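Local atomic coordinates of avirulence protein AVRPPH3 (Pseudomonas syringae pv. phaseolicola, PDB entry 1UKF), a protein that acts as a papain-like cysteine protease of the C58 family, cleaving itself and probably impairing the defences of infected plant cells. Residues Q107-A110 and H111-Q115. Residues are numbered along the deposited sequence; the frame is centred on the assembly and turned at random.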
ATOM      1  N   GLN A 107       5.206   2.546  14.587  1.00 17.00           N
ATOM      2  CA  GLN A 107       5.162   1.417  15.509  1.00 18.17           C
ATOM      3  C   GLN A 107       3.796   0.741  15.517  1.00 15.68           C
ATOM      4  O   GLN A 107       3.701  -0.486  15.446  1.00 15.68           O
ATOM      5  CB  GLN A 107       5.512   1.878  16.927  1.00 20.28           C
ATOM      6  CG  GLN A 107       5.415   0.778  17.973  1.00 24.26           C
ATOM      7  CD  GLN A 107       6.310  -0.404  17.656  1.00 26.39           C
ATOM      8  OE1 GLN A 107       7.531  -0.267  17.570  1.00 29.47           O
ATOM      9  NE2 GLN A 107       5.705  -1.573  17.479  1.00 26.70           N
ATOM     10  N   THR A 108       2.738   1.541  15.607  1.00 15.34           N
ATOM     11  CA  THR A 108       1.386   1.000  15.629  1.00 14.93           C
ATOM     12  C   THR A 108       1.074   0.251  14.340  1.00 14.75           C
ATOM     13  O   THR A 108       0.555  -0.865  14.371  1.00 16.63           O
ATOM     14  CB  THR A 108       0.339   2.113  15.830  1.00 15.75           C
ATOM     15  OG1 THR A 108       0.596   2.782  17.072  1.00 18.26           O
ATOM     16  CG2 THR A 108      -1.066   1.528  15.858  1.00 16.46           C
ATOM     17  N   VAL A 109       1.391   0.865  13.206  1.00 13.96           N
ATOM     18  CA  VAL A 109       1.135   0.233  11.920  1.00 14.06           C
ATOM     19  C   VAL A 109       1.977  -1.031  11.762  1.00 13.51           C
ATOM     20  O   VAL A 109       1.491  -2.051  11.281  1.00 13.95           O
ATOM     21  CB  VAL A 109       1.423   1.209  10.753  1.00 11.87           C
ATOM     22  CG1 VAL A 109       1.265   0.490   9.418  1.00 15.04           C
ATOM     23  CG2 VAL A 109       0.462   2.392  10.824  1.00 14.02           C
ATOM     24  N   ALA A 110       3.238  -0.967  12.180  1.00 13.86           N
ATOM     25  CA  ALA A 110       4.127  -2.121  12.083  1.00 13.96           C
ATOM     26  C   ALA A 110       3.583  -3.296  12.888  1.00 15.04           C
ATOM     27  O   ALA A 110       3.654  -4.446  12.454  1.00 15.30           O
ATOM     28  CB  ALA A 110       5.521  -1.751  12.576  1.00 14.71           C
ATOM     29  N   HIS A 111       3.045  -3.009  14.068  1.00 15.80           N
ATOM     30  CA  HIS A 111       2.489  -4.060  14.911  1.00 17.39           C
ATOM     31  C   HIS A 111       1.341  -4.755  14.190  1.00 16.92           C
ATOM     32  O   HIS A 111       1.113  -5.954  14.368  1.00 17.44           O
ATOM     33  CB  HIS A 111       1.986  -3.478  16.233  1.00 18.79           C
ATOM     34  CG  HIS A 111       1.315  -4.483  17.115  1.00 21.05           C
ATOM     35  ND1 HIS A 111       1.978  -5.565  17.654  1.00 22.35           N
ATOM     36  CD2 HIS A 111       0.033  -4.576  17.543  1.00 23.22           C
ATOM     37  CE1 HIS A 111       1.133  -6.280  18.377  1.00 22.81           C
ATOM     38  NE2 HIS A 111      -0.053  -5.701  18.326  1.00 23.71           N
ATOM     39  N   ASP A 112       0.621  -3.998  13.368  1.00 15.20           N
ATOM     40  CA  ASP A 112      -0.508  -4.554  12.633  1.00 15.03           C
ATOM     41  C   ASP A 112      -0.112  -5.287  11.354  1.00 13.53           C
ATOM     42  O   ASP A 112      -0.679  -6.332  11.037  1.00 14.95           O
ATOM     43  CB  ASP A 112      -1.509  -3.454  12.251  1.00 15.52           C
ATOM     44  CG  ASP A 112      -2.083  -2.729  13.452  1.00 16.49           C
ATOM     45  OD1 ASP A 112      -2.350  -3.384  14.480  1.00 18.95           O
ATOM     46  OD2 ASP A 112      -2.289  -1.499  13.355  1.00 17.27           O
ATOM     47  N   VAL A 113       0.865  -4.747  10.630  1.00 11.71           N
ATOM     48  CA  VAL A 113       1.254  -5.324   9.349  1.00 11.96           C
ATOM     49  C   VAL A 113       2.487  -6.210   9.303  1.00 10.77           C
ATOM     50  O   VAL A 113       2.609  -7.050   8.409  1.00 12.06           O
ATOM     51  CB  VAL A 113       1.411  -4.205   8.280  1.00 11.26           C
ATOM     52  CG1 VAL A 113       0.165  -3.329   8.271  1.00 12.40           C
ATOM     53  CG2 VAL A 113       2.653  -3.366   8.556  1.00 12.66           C
ATOM     54  N   ALA A 114       3.399  -6.029  10.252  1.00 12.03           N
ATOM     55  CA  ALA A 114       4.614  -6.830  10.281  1.00 12.93           C
ATOM     56  C   ALA A 114       4.452  -8.092  11.123  1.00 13.67           C
ATOM     57  O   ALA A 114       5.169  -8.295  12.103  1.00 16.29           O
ATOM     58  CB  ALA A 114       5.777  -5.995  10.801  1.00 14.93           C
ATOM     59  N   GLN A 115       3.494  -8.930  10.741  1.00 13.28           N
ATOM     60  CA  GLN A 115       3.247 -10.200  11.419  1.00 12.49           C
ATOM     61  C   GLN A 115       3.296 -11.240  10.306  1.00 11.97           C
ATOM     62  O   GLN A 115       2.701 -11.053   9.243  1.00 11.97           O
ATOM     63  CB  GLN A 115       1.869 -10.208  12.094  1.00 13.26           C
ATOM     64  CG  GLN A 115       1.643  -9.066  13.083  1.00 16.84           C
ATOM     65  CD  GLN A 115       2.465  -9.187  14.357  1.00 18.17           C
ATOM     66  OE1 GLN A 115       2.521  -8.252  15.159  1.00 21.56           O
ATOM     67  NE2 GLN A 115       3.093 -10.338  14.558  1.00 15.66           N
TER
HETATM   68  O   HOH W   1      -1.827  -1.788  16.697  1.00 30.94           O
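Val109 and Val113, one turn apart on the buried side of helix 102-113, meet through their CG1 methyls at 4.1 Å. The CG1 of Val109 stands anti to the backbone N (chi1 175°), which carries it forward along the helix to its neighbour. Packing is tighter at the main chain: Val113 CG2, set between its own backbone N and carbonyl carbon, comes within 3.2 Å of Val109 O, which also accepts Val113 N at 2.8 Å. The next bond, from Ala114 N to Ala110 O, is 2.7 Å long; the small alanine methyls, on Ala160 and Pro161 respectively, are consistent with the close approach of helix 160-173. In this papain-like domain the helix lies between helix 160-173 and the antiparallel sheet, and branched, apolar valines suit its buried side: Val109 packs on Ile164, Val113 on His120 and Leu122 of strand 119-126. At Ala114 the chain leaves helical geometry through an inverse gamma turn. The side of Thr108 and His111 is looser and wetter. Asp112 N reaches Thr108 O over 3.3 Å, and a water donates to Asp112 OD1 and weakly to Thr108 O. This water lies in plane at the edge of the exposed His111 ring, whose polarity suits solvent. Asp112, though buried, lies beside Thr108, pointing the same way; its OD2 comes within 3.1 Å of Thr108 O, an unfavourable approach of two acceptors probably offset by the salt bridge to Lys94, which suits an acidic residue. Thr108 turns its hydroxyl back to Gln104 O.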